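Local coordinates for protein beta-d-glucoside glucohydrolase (Hypocrea jecorina, PDB 3ZZ1) that probably hydrolyses terminal, non-reducing beta-D-glucosyl residues with release of beta-D-glucose, as a secreted family 3 glycoside hydrolase of cellulose breakdown, at residues Leu117-Gln122 against Tyr539-Val544. Numbering follows the deposited sequence.
Sequences LGKTPQ and YNTRIV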
loop_
_atom_site.group_PDB
_atom_site.type_symbol
_atom_site.label_atom_id
_atom_site.label_comp_id
_atom_site.label_asym_id
_atom_site.label_seq_id
_atom_site.Cartn_x
_atom_site.Cartn_y
_atom_site.Cartn_z
ATOM N N LEU A 117 -2.477 2.656 7.375
ATOM C CA LEU A 117 -2.228 3.752 6.456
ATOM C C LEU A 117 -0.759 4.150 6.577
ATOM O O LEU A 117 -0.076 4.344 5.569
ATOM C CB LEU A 117 -3.156 4.935 6.746
ATOM C CG LEU A 117 -3.132 6.133 5.791
ATOM C CD1 LEU A 117 -3.367 5.724 4.334
ATOM C CD2 LEU A 117 -4.163 7.161 6.241
ATOM N N GLY A 118 -0.278 4.245 7.816
ATOM C CA GLY A 118 1.146 4.435 8.074
ATOM C C GLY A 118 1.511 5.763 8.706
ATOM O O GLY A 118 2.378 6.471 8.202
ATOM N N LYS A 119 0.861 6.093 9.821
ATOM C CA LYS A 119 1.110 7.363 10.518
ATOM C C LYS A 119 2.501 7.470 11.161
ATOM O O LYS A 119 3.002 8.572 11.389
ATOM C CB LYS A 119 0.031 7.607 11.578
ATOM C CG LYS A 119 0.085 6.646 12.753
ATOM C CD LYS A 119 -0.921 7.027 13.808
ATOM C CE LYS A 119 -0.707 6.240 15.086
ATOM N NZ LYS A 119 -1.753 6.613 16.064
ATOM N N THR A 120 3.107 6.324 11.463
ATOM C CA THR A 120 4.398 6.262 12.139
ATOM C C THR A 120 5.427 5.625 11.207
ATOM O O THR A 120 5.248 4.480 10.782
ATOM C CB THR A 120 4.303 5.413 13.423
ATOM O OG1 THR A 120 3.149 5.804 14.178
ATOM C CG2 THR A 120 5.563 5.566 14.279
ATOM N N PRO A 121 6.515 6.358 10.891
ATOM C CA PRO A 121 7.534 5.836 9.974
ATOM C C PRO A 121 8.138 4.495 10.412
ATOM O O PRO A 121 8.523 3.695 9.557
ATOM C CB PRO A 121 8.600 6.943 9.948
ATOM C CG PRO A 121 8.299 7.819 11.127
ATOM C CD PRO A 121 6.817 7.738 11.309
ATOM N N GLN A 122 8.200 4.253 11.723
ATOM C CA GLN A 122 8.743 2.996 12.265
ATOM C C GLN A 122 7.834 1.786 12.058
ATOM O O GLN A 122 8.282 0.649 12.222
ATOM C CB GLN A 122 9.103 3.127 13.756
ATOM C CG GLN A 122 10.307 4.023 14.049
ATOM C CD GLN A 122 9.926 5.482 14.263
ATOM O OE1 GLN A 122 8.846 5.922 13.864
ATOM N NE2 GLN A 122 10.815 6.239 14.902
ATOM N N TYR A 539 8.598 13.893 13.778
ATOM C CA TYR A 539 7.391 13.075 13.669
ATOM C C TYR A 539 6.578 13.164 14.955
ATOM O O TYR A 539 7.140 13.178 16.049
ATOM C CB TYR A 539 7.747 11.621 13.345
ATOM C CG TYR A 539 8.493 11.471 12.036
ATOM C CD1 TYR A 539 7.828 11.579 10.812
ATOM C CD2 TYR A 539 9.866 11.233 12.021
ATOM C CE1 TYR A 539 8.518 11.447 9.601
ATOM C CE2 TYR A 539 10.562 11.098 10.818
ATOM C CZ TYR A 539 9.886 11.206 9.618
ATOM O OH TYR A 539 10.583 11.071 8.441
ATOM N N ASN A 540 5.258 13.232 14.814
ATOM C CA ASN A 540 4.380 13.433 15.963
ATOM C C ASN A 540 3.770 12.156 16.551
ATOM O O ASN A 540 2.951 12.223 17.471
ATOM C CB ASN A 540 3.295 14.481 15.652
ATOM C CG ASN A 540 2.298 14.018 14.592
ATOM O OD1 ASN A 540 2.587 13.143 13.771
ATOM N ND2 ASN A 540 1.114 14.622 14.604
ATOM N N THR A 541 4.167 11.002 16.020
ATOM C CA THR A 541 3.737 9.710 16.570
ATOM C C THR A 541 4.916 8.771 16.807
ATOM O O THR A 541 5.965 8.904 16.173
ATOM C CB THR A 541 2.695 8.986 15.669
ATOM O OG1 THR A 541 3.209 8.849 14.341
ATOM C CG2 THR A 541 1.383 9.747 15.621
ATOM N N ARG A 542 4.728 7.825 17.723
ATOM C CA ARG A 542 5.736 6.813 18.040
ATOM C C ARG A 542 5.058 5.460 18.161
ATOM O O ARG A 542 3.842 5.391 18.364
ATOM C CB ARG A 542 6.431 7.124 19.373
ATOM C CG ARG A 542 7.023 8.524 19.518
ATOM C CD ARG A 542 8.346 8.671 18.790
ATOM N NE ARG A 542 8.996 9.939 19.118
ATOM C CZ ARG A 542 8.788 11.087 18.477
ATOM N NH1 ARG A 542 7.941 11.142 17.458
ATOM N NH2 ARG A 542 9.429 12.185 18.855
ATOM N N ILE A 543 5.843 4.389 18.049
ATOM C CA ILE A 543 5.367 3.049 18.395
ATOM C C ILE A 543 5.020 3.029 19.895
ATOM O O ILE A 543 5.881 3.266 20.744
ATOM C CB ILE A 543 6.423 1.949 18.059
ATOM C CG1 ILE A 543 6.790 1.951 16.563
ATOM C CG2 ILE A 543 5.957 0.574 18.528
ATOM C CD1 ILE A 543 5.629 1.750 15.589
ATOM N N VAL A 544 3.755 2.758 20.206
ATOM C CA VAL A 544 3.259 2.806 21.586
ATOM C C VAL A 544 3.558 1.503 22.338
ATOM O O VAL A 544 3.300 0.409 21.827
ATOM C CB VAL A 544 1.739 3.127 21.628
ATOM C CG1 VAL A 544 1.231 3.203 23.065
ATOM C CG2 VAL A 544 1.448 4.433 20.892
HETATM O O HOH W 1 1.955 10.929 12.088
HETATM O O HOH W 2 8.165 8.428 14.594
#
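Pro121 sets its CG over the middle of the Tyr539 ring, 3.6 Å from the ring centroid and only 6° off the normal, a CH-pi contact made squarely on the face. Beside it the two threonines meet through their hydroxyls: Thr120 OG1 and Thr541 OG1 share a hydrogen bond of 3.0 Å, with the direction of the proton left open. With chi1 at 55°, Thr541 OG1 stands between its backbone N and carbonyl carbon and faces Thr120 OG1, leaving CG2 to pack against Lys119 CD, the lysine chain running across the threonine, roughly perpendicular. Further along, Ile543 CG1 rests on Gln122 CB at 3.8 Å, and its CD1 touches Thr120 CG2. Two waters bridge the segments. One donates to Lys119 O and Asn540 OD1, the other to Gln122 OE1 and Thr541 O. Neither segment is helix or strand; this is a loop-to-loop seam between the TIM-barrel-related N-terminal region of the family 3 fold and its C-terminal region, joining residues more than 400 positions apart. Outside the seam, Tyr539 OH is hydrogen-bonded to Thr531 O and Ala533 N, which ties down the far end of the ring that Pro121 packs on. An alanine in place of Tyr539 would probably leave Pro121 CG without its aromatic face and those two backbone groups without their hydroxyl partner. Arg542 NH1 reaches back to Tyr539 O at 2.6 Å and makes a second, longer hydrogen bond to Thr541 O, with NH1 above both carbonyl planes. The extended Lys119 chain carries NZ to salt bridges with Asp549 and Glu553.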